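Local coordinates for arginine--tRNA ligase (Campylobacter jejuni, PDB 3FNR), which catalyses the ATP-dependent attachment of L-arginine to tRNA(Arg), releasing AMP and diphosphate, as a monomeric class I aminoacyl-tRNA synthetase, at residues Ala12-Thr23 against Lys430-Thr441; Glu180-Ile188 against Ala256-Ser264. The protein carries 1 engineered substitution. One frame throughout, in Å; residues are numbered along the deposited sequence.

Interaction 1 of 2, residues Ala12-Thr23 against Lys430-Thr441; sequences ANQALTNPNDFT and KLFSLVALSIKT
Leu16 drives its forked end into the side of helix 430-441, a knob in the hole formed by Lys430, Ser433, Leu434 and Leu437. Its CD2 lies 3.4 Å from Ser433 OG, while CD1 rests against the aliphatic CG of Lys430. Leu434 crosses Leu16 at about a right angle and its own two methyls divide, Leu434 CD1 going to Ala15 CB at 3.8 Å and Leu434 CD2 to Ala12 CB at 4.0 Å. Extended along its whole length, Lys430 runs past this patch and carries NZ to Asn13 OD1 (2.7 Å), which it meets from above the amide plane, 40° out of it. The ammonium is further held by Asn9 OD1 and the carbonyls of Met362 and Ala364, so this buried charge is well surrounded by oxygens. Beyond the helix end, Phe22, with CG anti to its backbone N (chi1 175°), sends its ring toward Leu437, whose CD2 makes an off-centre CH-pi contact 4.2 Å from the ring centroid. At the ring edge lie two hydroxyls already engaged elsewhere, Ser438 OG with Ala380 O of helix 371-381 and Thr441 OG1 with Leu437 O; Thr23 CG2 covers one face. The helical segments cross at 59°, with Leu16 as the knob, joining the N-terminal part of the chain to the helical DALR anticodon-binding domain of this class I synthetase.

Interaction 2 of 2, residues Glu180-Ile188 against Ala256-Ser264; sequences ESLKEHKGI and AMEFLGFDS
His185 has CG anti to its carbonyl carbon (chi1 -63°), and its second torsion, near perpendicular, turns the imidazole so that one face lies against the backbone of Leu260 and Gly261. Leu260 C and Gly261 N both sit 3.6 Å above that plane, displaced toward the rim. The ring is kept in this orientation from its own helix: ND1 donates to Ser181 O at 2.8 Å, with an N-H...O angle of 161° and the acceptor close to the ring plane. Phe259, also with CG anti to its carbonyl carbon, reaches back to the other segment to lay its ring against Gly187. Gly187 CA stands 3.5 Å from the Phe259 ring centroid, only 10° off the normal, a CH-pi contact over the face made possible by the lack of a side chain on Gly187.

Leu182 CD1 packs on Phe259 CB at 3.8 Å and on Leu260 CD2 at 3.6 Å. Leu182 CA makes a nearly straight C-H...O contact with Phe259 O. On the side of Ser181, a water bridges the segments, lying 2.8 Å from Ser181 OG and donating to Leu260 O.

Both segments leave their helices through Schellman motifs, with Lys186 and Gly261 as the positive-phi C-prime residues. The chemistry is thus that of two helix ends fitted together by ring faces, C-H donors and one bridging water: direct conventional polar bonds between the segments are absent, and contact depends on close shape match.

How the interactions relate
The two contacts are well separated, with centres 50 Å apart and nearest atoms about 28 Å apart, and they share no helix. Interaction 1 is the more deeply buried and the larger, 594 Å² against 381 Å². It joins elements 407 residues apart, bringing the start of the chain onto the anticodon-binding domain, whereas interaction 2 ties together two helix ends within the catalytic domain. Their chemistry follows: one leucine knob with aliphatic packing and a lysine enclosed by oxygens in the first, ring faces lying against backbone atoms with a water bridge in the second, which is only partly buried.

Interaction 1 of 2, residues Ala12-Thr23 against Lys430-Thr441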
loop_
_atom_site.group_PDB
_atom_site.type_symbol
_atom_site.label_atom_id
_atom_site.label_comp_id
_atom_site.label_asym_id
_atom_site.label_seq_id
_atom_site.Cartn_x
_atom_site.Cartn_y
_atom_site.Cartn_z
ATOM N N ALA A 12 16.836 21.025 17.217
ATOM C CA ALA A 12 15.445 21.394 17.486
ATOM C C ALA A 12 15.083 22.688 16.773
ATOM O O ALA A 12 14.028 22.776 16.147
ATOM C CB ALA A 12 15.192 21.509 18.973
ATOM N N ASN A 13 15.977 23.673 16.832
ATOM C CA ASN A 13 15.767 24.941 16.136
ATOM C C ASN A 13 15.669 24.777 14.623
ATOM O O ASN A 13 14.848 25.428 13.988
ATOM C CB ASN A 13 16.870 25.938 16.478
ATOM C CG ASN A 13 16.657 26.611 17.820
ATOM O OD1 ASN A 13 15.540 26.664 18.339
ATOM N ND2 ASN A 13 17.733 27.142 18.387
ATOM N N GLN A 14 16.496 23.903 14.057
ATOM C CA GLN A 14 16.477 23.637 12.614
ATOM C C GLN A 14 15.196 22.939 12.177
ATOM O O GLN A 14 14.621 23.274 11.138
ATOM C CB GLN A 14 17.693 22.813 12.206
ATOM C CG GLN A 14 19.000 23.601 12.271
ATOM C CD GLN A 14 20.227 22.715 12.363
ATOM O OE1 GLN A 14 21.257 23.119 12.913
ATOM N NE2 GLN A 14 20.126 21.495 11.828
ATOM N N ALA A 15 14.765 21.975 12.985
ATOM C CA ALA A 15 13.533 21.243 12.765
ATOM C C ALA A 15 12.318 22.157 12.827
ATOM O O ALA A 15 11.428 22.071 11.986
ATOM C CB ALA A 15 13.406 20.137 13.797
ATOM N N LEU A 16 12.289 23.039 13.825
ATOM C CA LEU A 16 11.120 23.884 14.062
ATOM C C LEU A 16 11.041 25.125 13.158
ATOM O O LEU A 16 9.953 25.670 12.955
ATOM C CB LEU A 16 11.032 24.283 15.539
ATOM C CG LEU A 16 10.854 23.156 16.562
ATOM C CD1 LEU A 16 11.193 23.674 17.952
ATOM C CD2 LEU A 16 9.448 22.568 16.518
ATOM N N THR A 17 12.183 25.572 12.638
ATOM C CA THR A 17 12.230 26.717 11.720
ATOM C C THR A 17 11.671 26.322 10.347
ATOM O O THR A 17 11.000 27.120 9.689
ATOM C CB THR A 17 13.667 27.288 11.596
ATOM O OG1 THR A 17 14.164 27.607 12.903
ATOM C CG2 THR A 17 13.712 28.556 10.734
ATOM N N ASN A 18 11.930 25.085 9.932
ATOM C CA ASN A 18 11.386 24.560 8.674
ATOM C C ASN A 18 10.661 23.238 8.910
ATOM O O ASN A 18 11.185 22.183 8.546
ATOM C CB ASN A 18 12.500 24.347 7.642
ATOM C CG ASN A 18 13.486 25.499 7.594
ATOM O OD1 ASN A 18 13.248 26.506 6.926
ATOM N ND2 ASN A 18 14.609 25.349 8.295
ATOM N N PRO A 19 9.449 23.286 9.505
ATOM C CA PRO A 19 8.793 22.053 9.944
ATOM C C PRO A 19 8.466 21.075 8.812
ATOM O O PRO A 19 8.551 19.867 9.017
ATOM C CB PRO A 19 7.520 22.547 10.636
ATOM C CG PRO A 19 7.288 23.909 10.113
ATOM C CD PRO A 19 8.624 24.477 9.785
ATOM N N ASN A 20 8.138 21.586 7.629
ATOM C CA ASN A 20 7.831 20.723 6.487
ATOM C C ASN A 20 9.036 19.952 5.928
ATOM O O ASN A 20 8.868 18.949 5.237
ATOM C CB ASN A 20 7.137 21.517 5.378
ATOM C CG ASN A 20 5.687 21.874 5.717
ATOM O OD1 ASN A 20 5.090 22.730 5.065
ATOM N ND2 ASN A 20 5.117 21.216 6.725
ATOM N N ASP A 21 10.244 20.412 6.245
ATOM C CA ASP A 21 11.464 19.772 5.770
ATOM C C ASP A 21 12.120 18.840 6.796
ATOM O O ASP A 21 13.149 18.224 6.503
ATOM C CB ASP A 21 12.459 20.830 5.295
ATOM C CG ASP A 21 11.930 21.650 4.125
ATOM O OD1 ASP A 21 12.534 22.706 3.829
ATOM O OD2 ASP A 21 10.914 21.247 3.504
ATOM N N PHE A 22 11.519 18.750 7.985
ATOM C CA PHE A 22 12.018 17.915 9.083
ATOM C C PHE A 22 12.048 16.451 8.662
ATOM O O PHE A 22 11.017 15.895 8.251
ATOM C CB PHE A 22 11.145 18.101 10.329
ATOM C CG PHE A 22 11.496 17.189 11.491
ATOM C CD1 PHE A 22 12.761 17.224 12.076
ATOM C CD2 PHE A 22 10.539 16.326 12.021
ATOM C CE1 PHE A 22 13.076 16.400 13.154
ATOM C CE2 PHE A 22 10.838 15.503 13.105
ATOM C CZ PHE A 22 12.111 15.539 13.673
ATOM N N THR A 23 13.248 15.872 8.766
ATOM C CA THR A 23 13.600 14.483 8.405
ATOM C C THR A 23 13.632 14.149 6.904
ATOM O O THR A 23 13.962 13.017 6.529
ATOM C CB THR A 23 12.800 13.405 9.194
ATOM O OG1 THR A 23 11.423 13.426 8.799
ATOM C CG2 THR A 23 12.913 13.627 10.698
ATOM N N LYS A 430 8.482 23.919 24.089
ATOM C CA LYS A 430 9.332 23.732 22.905
ATOM C C LYS A 430 9.630 22.248 22.693
ATOM O O LYS A 430 9.558 21.749 21.563
ATOM C CB LYS A 430 10.633 24.525 23.015
ATOM C CG LYS A 430 11.436 24.591 21.711
ATOM C CD LYS A 430 12.787 25.264 21.919
ATOM C CE LYS A 430 13.708 25.060 20.735
ATOM N NZ LYS A 430 14.937 25.895 20.860
ATOM N N LEU A 431 9.940 21.557 23.789
ATOM C CA LEU A 431 10.082 20.120 23.775
ATOM C C LEU A 431 8.834 19.493 23.163
ATOM O O LEU A 431 8.939 18.713 22.220
ATOM C CB LEU A 431 10.300 19.578 25.190
ATOM C CG LEU A 431 10.319 18.051 25.331
ATOM C CD1 LEU A 431 11.423 17.446 24.502
ATOM C CD2 LEU A 431 10.479 17.629 26.770
ATOM N N PHE A 432 7.668 19.869 23.686
ATOM C CA PHE A 432 6.390 19.302 23.254
ATOM C C PHE A 432 6.129 19.573 21.778
ATOM O O PHE A 432 5.624 18.700 21.072
ATOM C CB PHE A 432 5.235 19.843 24.105
ATOM C CG PHE A 432 5.148 19.244 25.492
ATOM C CD1 PHE A 432 3.977 19.370 26.225
ATOM C CD2 PHE A 432 6.220 18.552 26.060
ATOM C CE1 PHE A 432 3.876 18.837 27.499
ATOM C CE2 PHE A 432 6.132 18.019 27.342
ATOM C CZ PHE A 432 4.959 18.159 28.060
ATOM N N SER A 433 6.509 20.766 21.314
ATOM C CA SER A 433 6.284 21.168 19.924
ATOM C C SER A 433 7.064 20.279 18.976
ATOM O O SER A 433 6.620 20.002 17.863
ATOM C CB SER A 433 6.656 22.631 19.694
ATOM O OG SER A 433 8.058 22.798 19.655
ATOM N N LEU A 434 8.216 19.810 19.444
ATOM C CA LEU A 434 9.032 18.897 18.672
ATOM C C LEU A 434 8.475 17.466 18.655
ATOM O O LEU A 434 8.551 16.786 17.632
ATOM C CB LEU A 434 10.456 18.928 19.199
ATOM C CG LEU A 434 11.532 18.320 18.314
ATOM C CD1 LEU A 434 11.690 19.085 17.001
ATOM C CD2 LEU A 434 12.790 18.357 19.106
ATOM N N VAL A 435 7.924 17.019 19.781
ATOM C CA VAL A 435 7.231 15.722 19.868
ATOM C C VAL A 435 6.002 15.701 18.947
ATOM O O VAL A 435 5.794 14.747 18.199
ATOM C CB VAL A 435 6.827 15.382 21.329
ATOM C CG1 VAL A 435 6.078 14.053 21.414
ATOM C CG2 VAL A 435 8.069 15.344 22.234
ATOM N N ALA A 436 5.213 16.771 18.986
ATOM C CA ALA A 436 4.065 16.918 18.101
ATOM C C ALA A 436 4.480 16.836 16.629
ATOM O O ALA A 436 3.767 16.246 15.817
ATOM C CB ALA A 436 3.339 18.228 18.382
ATOM N N LEU A 437 5.645 17.399 16.309
ATOM C CA LEU A 437 6.147 17.435 14.942
ATOM C C LEU A 437 6.569 16.056 14.438
ATOM O O LEU A 437 6.273 15.707 13.297
ATOM C CB LEU A 437 7.292 18.446 14.809
ATOM C CG LEU A 437 7.980 18.605 13.443
ATOM C CD1 LEU A 437 7.005 19.056 12.349
ATOM C CD2 LEU A 437 9.168 19.536 13.540
ATOM N N SER A 438 7.238 15.279 15.292
ATOM C CA SER A 438 7.608 13.899 14.975
ATOM C C SER A 438 6.387 13.002 14.794
ATOM O O SER A 438 6.373 12.150 13.907
ATOM C CB SER A 438 8.510 13.325 16.059
ATOM O OG SER A 438 9.735 14.035 16.097
ATOM N N ILE A 439 5.365 13.203 15.625
ATOM C CA ILE A 439 4.136 12.418 15.530
ATOM C C ILE A 439 3.468 12.696 14.181
ATOM O O ILE A 439 3.181 11.759 13.415
ATOM C CB ILE A 439 3.188 12.684 16.733
ATOM C CG1 ILE A 439 3.742 11.999 17.984
ATOM C CG2 ILE A 439 1.770 12.190 16.452
ATOM C CD1 ILE A 439 3.036 12.356 19.263
ATOM N N LYS A 440 3.305 13.983 13.880
ATOM C CA LYS A 440 2.686 14.461 12.644
ATOM C C LYS A 440 3.432 13.999 11.389
ATOM O O LYS A 440 2.816 13.481 10.456
ATOM C CB LYS A 440 2.588 15.992 12.671
ATOM C CG LYS A 440 1.999 16.602 11.416
ATOM C CD LYS A 440 1.293 17.902 11.731
ATOM C CE LYS A 440 2.112 19.097 11.321
ATOM N NZ LYS A 440 1.834 19.420 9.898
ATOM N N THR A 441 4.749 14.196 11.377
ATOM C CA THR A 441 5.597 13.751 10.280
ATOM C C THR A 441 5.449 12.244 10.025
ATOM O O THR A 441 5.022 11.849 8.944
ATOM C CB THR A 441 7.072 14.134 10.522
ATOM O OG1 THR A 441 7.168 15.560 10.682
ATOM C CG2 THR A 441 7.961 13.685 9.359
#

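Interaction 2 of 2, residues Glu180-Ile188 against Ala256-Ser264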
loop_
_atom_site.group_PDB
_atom_site.type_symbol
_atom_site.label_atom_id
_atom_site.label_comp_id
_atom_site.label_asym_id
_atom_site.label_seq_id
_atom_site.Cartn_x
_atom_site.Cartn_y
_atom_site.Cartn_z
ATOM N N GLU A 180 11.956 -12.805 -29.395
ATOM C CA GLU A 180 13.222 -12.520 -30.051
ATOM C C GLU A 180 14.371 -12.302 -29.074
ATOM O O GLU A 180 15.427 -12.924 -29.216
ATOM C CB GLU A 180 13.077 -11.346 -31.021
ATOM C CG GLU A 180 12.439 -11.766 -32.340
ATOM C CD GLU A 180 13.329 -12.725 -33.120
ATOM O OE1 GLU A 180 13.158 -13.958 -32.980
ATOM O OE2 GLU A 180 14.224 -12.242 -33.849
ATOM N N SER A 181 14.149 -11.445 -28.078
ATOM C CA SER A 181 15.174 -11.134 -27.078
ATOM C C SER A 181 15.543 -12.374 -26.271
ATOM O O SER A 181 16.720 -12.615 -26.005
ATOM C CB SER A 181 14.720 -9.993 -26.165
ATOM O OG SER A 181 15.691 -9.706 -25.167
ATOM N N LEU A 182 14.532 -13.166 -25.921
ATOM C CA LEU A 182 14.725 -14.464 -25.273
ATOM C C LEU A 182 15.571 -15.429 -26.112
ATOM O O LEU A 182 16.404 -16.154 -25.565
ATOM C CB LEU A 182 13.365 -15.104 -24.977
ATOM C CG LEU A 182 12.707 -15.249 -23.597
ATOM C CD1 LEU A 182 13.295 -14.382 -22.494
ATOM C CD2 LEU A 182 11.206 -15.041 -23.714
ATOM N N LYS A 183 15.347 -15.449 -27.428
ATOM C CA LYS A 183 16.127 -16.312 -28.317
ATOM C C LYS A 183 17.572 -15.832 -28.454
ATOM O O LYS A 183 18.493 -16.644 -28.498
ATOM C CB LYS A 183 15.483 -16.457 -29.699
ATOM C CG LYS A 183 15.912 -17.731 -30.419
ATOM C CD LYS A 183 15.837 -17.600 -31.922
ATOM C CE LYS A 183 16.673 -18.680 -32.617
ATOM N NZ LYS A 183 16.158 -20.063 -32.374
ATOM N N GLU A 184 17.761 -14.514 -28.492
ATOM C CA GLU A 184 19.093 -13.904 -28.540
ATOM C C GLU A 184 19.975 -14.248 -27.325
ATOM O O GLU A 184 21.194 -14.092 -27.381
ATOM C CB GLU A 184 18.984 -12.385 -28.734
ATOM C CG GLU A 184 18.594 -11.978 -30.164
ATOM C CD GLU A 184 18.069 -10.542 -30.287
ATOM O OE1 GLU A 184 17.282 -10.279 -31.236
ATOM O OE2 GLU A 184 18.441 -9.684 -29.450
ATOM N N HIS A 185 19.346 -14.716 -26.245
ATOM C CA HIS A 185 20.033 -15.182 -25.028
ATOM C C HIS A 185 19.862 -16.686 -24.824
ATOM O O HIS A 185 20.192 -17.214 -23.753
ATOM C CB HIS A 185 19.510 -14.433 -23.797
ATOM C CG HIS A 185 19.775 -12.962 -23.831
ATOM N ND1 HIS A 185 18.885 -12.057 -24.373
ATOM C CD2 HIS A 185 20.835 -12.238 -23.400
ATOM C CE1 HIS A 185 19.388 -10.837 -24.277
ATOM N NE2 HIS A 185 20.568 -10.919 -23.688
ATOM N N LYS A 186 19.337 -17.352 -25.856
ATOM C CA LYS A 186 19.121 -18.808 -25.905
ATOM C C LYS A 186 18.158 -19.307 -24.829
ATOM O O LYS A 186 18.318 -20.405 -24.288
ATOM C CB LYS A 186 20.452 -19.582 -25.872
ATOM C CG LYS A 186 21.402 -19.281 -27.024
ATOM C CD LYS A 186 22.767 -19.879 -26.746
ATOM C CE LYS A 186 23.729 -19.708 -27.917
ATOM N NZ LYS A 186 25.045 -20.379 -27.650
ATOM N N GLY A 187 17.141 -18.500 -24.545
ATOM C CA GLY A 187 16.224 -18.782 -23.459
ATOM C C GLY A 187 14.982 -19.540 -23.842
ATOM O O GLY A 187 14.215 -19.941 -22.973
ATOM N N ILE A 188 14.767 -19.725 -25.141
ATOM C CA ILE A 188 13.564 -20.413 -25.618
ATOM C C ILE A 188 13.880 -21.538 -26.584
ATOM O O ILE A 188 14.908 -21.509 -27.264
ATOM C CB ILE A 188 12.533 -19.458 -26.277
ATOM C CG1 ILE A 188 13.173 -18.648 -27.413
ATOM C CG2 ILE A 188 11.855 -18.581 -25.224
ATOM C CD1 ILE A 188 12.176 -17.949 -28.312
ATOM N N ALA A 256 13.660 -15.563 -16.383
ATOM C CA ALA A 256 13.204 -14.825 -17.556
ATOM C C ALA A 256 13.971 -13.525 -17.731
ATOM O O ALA A 256 14.388 -13.198 -18.842
ATOM C CB ALA A 256 11.724 -14.543 -17.445
ATOM N N MET A 257 14.172 -12.798 -16.631
ATOM C CA MET A 257 14.904 -11.532 -16.664
ATOM C C MET A 257 16.378 -11.725 -17.027
ATOM O O MET A 257 16.958 -10.898 -17.733
ATOM C CB MET A 257 14.745 -10.746 -15.346
ATOM C CG MET A 257 13.293 -10.329 -14.993
ATOM S SD MET A 257 12.421 -9.379 -16.261
ATOM C CE MET A 257 11.418 -10.675 -16.991
ATOM N N GLU A 258 16.971 -12.825 -16.570
ATOM C CA GLU A 258 18.350 -13.151 -16.940
ATOM C C GLU A 258 18.443 -13.446 -18.435
ATOM O O GLU A 258 19.401 -13.046 -19.096
ATOM C CB GLU A 258 18.880 -14.341 -16.130
ATOM C CG GLU A 258 19.122 -14.056 -14.637
ATOM C CD GLU A 258 20.291 -13.108 -14.362
ATOM O OE1 GLU A 258 20.302 -12.482 -13.280
ATOM O OE2 GLU A 258 21.203 -12.987 -15.212
ATOM N N PHE A 259 17.419 -14.115 -18.963
ATOM C CA PHE A 259 17.332 -14.436 -20.389
ATOM C C PHE A 259 16.886 -13.236 -21.244
ATOM O O PHE A 259 16.604 -13.390 -22.430
ATOM C CB PHE A 259 16.365 -15.597 -20.617
ATOM C CG PHE A 259 16.972 -16.970 -20.423
ATOM C CD1 PHE A 259 18.209 -17.301 -20.975
ATOM C CD2 PHE A 259 16.270 -17.946 -19.730
ATOM C CE1 PHE A 259 18.746 -18.572 -20.810
ATOM C CE2 PHE A 259 16.792 -19.212 -19.554
ATOM C CZ PHE A 259 18.037 -19.533 -20.098
ATOM N N LEU A 260 16.802 -12.054 -20.639
ATOM C CA LEU A 260 16.502 -10.829 -21.378
ATOM C C LEU A 260 17.657 -9.843 -21.241
ATOM O O LEU A 260 17.573 -8.691 -21.685
ATOM C CB LEU A 260 15.185 -10.206 -20.902
ATOM C CG LEU A 260 13.869 -10.906 -21.270
ATOM C CD1 LEU A 260 12.714 -10.360 -20.459
ATOM C CD2 LEU A 260 13.556 -10.755 -22.746
ATOM N N GLY A 261 18.742 -10.308 -20.626
ATOM C CA GLY A 261 19.953 -9.507 -20.496
ATOM C C GLY A 261 19.987 -8.702 -19.215
ATOM O O GLY A 261 20.951 -7.974 -18.966
ATOM N N PHE A 262 18.941 -8.839 -18.399
ATOM C CA PHE A 262 18.849 -8.099 -17.141
ATOM C C PHE A 262 19.552 -8.827 -15.999
ATOM O O PHE A 262 19.652 -10.056 -15.994
ATOM C CB PHE A 262 17.390 -7.838 -16.743
ATOM C CG PHE A 262 16.589 -7.083 -17.774
ATOM C CD1 PHE A 262 15.431 -7.640 -18.308
ATOM C CD2 PHE A 262 16.981 -5.817 -18.200
ATOM C CE1 PHE A 262 14.679 -6.952 -19.259
ATOM C CE2 PHE A 262 16.240 -5.127 -19.158
ATOM C CZ PHE A 262 15.087 -5.701 -19.688
ATOM N N ASP A 263 20.031 -8.045 -15.035
ATOM C CA ASP A 263 20.502 -8.564 -13.765
ATOM C C ASP A 263 19.257 -8.721 -12.900
ATOM O O ASP A 263 18.605 -7.732 -12.546
ATOM C CB ASP A 263 21.515 -7.585 -13.152
ATOM C CG ASP A 263 22.080 -8.053 -11.810
ATOM O OD1 ASP A 263 21.808 -9.192 -11.364
ATOM O OD2 ASP A 263 22.823 -7.255 -11.197
ATOM N N SER A 264 18.926 -9.964 -12.564
ATOM C CA SER A 264 17.709 -10.260 -11.815
ATOM C C SER A 264 17.741 -9.782 -10.351
ATOM O O SER A 264 16.701 -9.740 -9.692
ATOM C CB SER A 264 17.380 -11.748 -11.894
ATOM O OG SER A 264 18.446 -12.515 -11.376
HETATM O O HOH W 1 15.726 -7.481 -23.388
#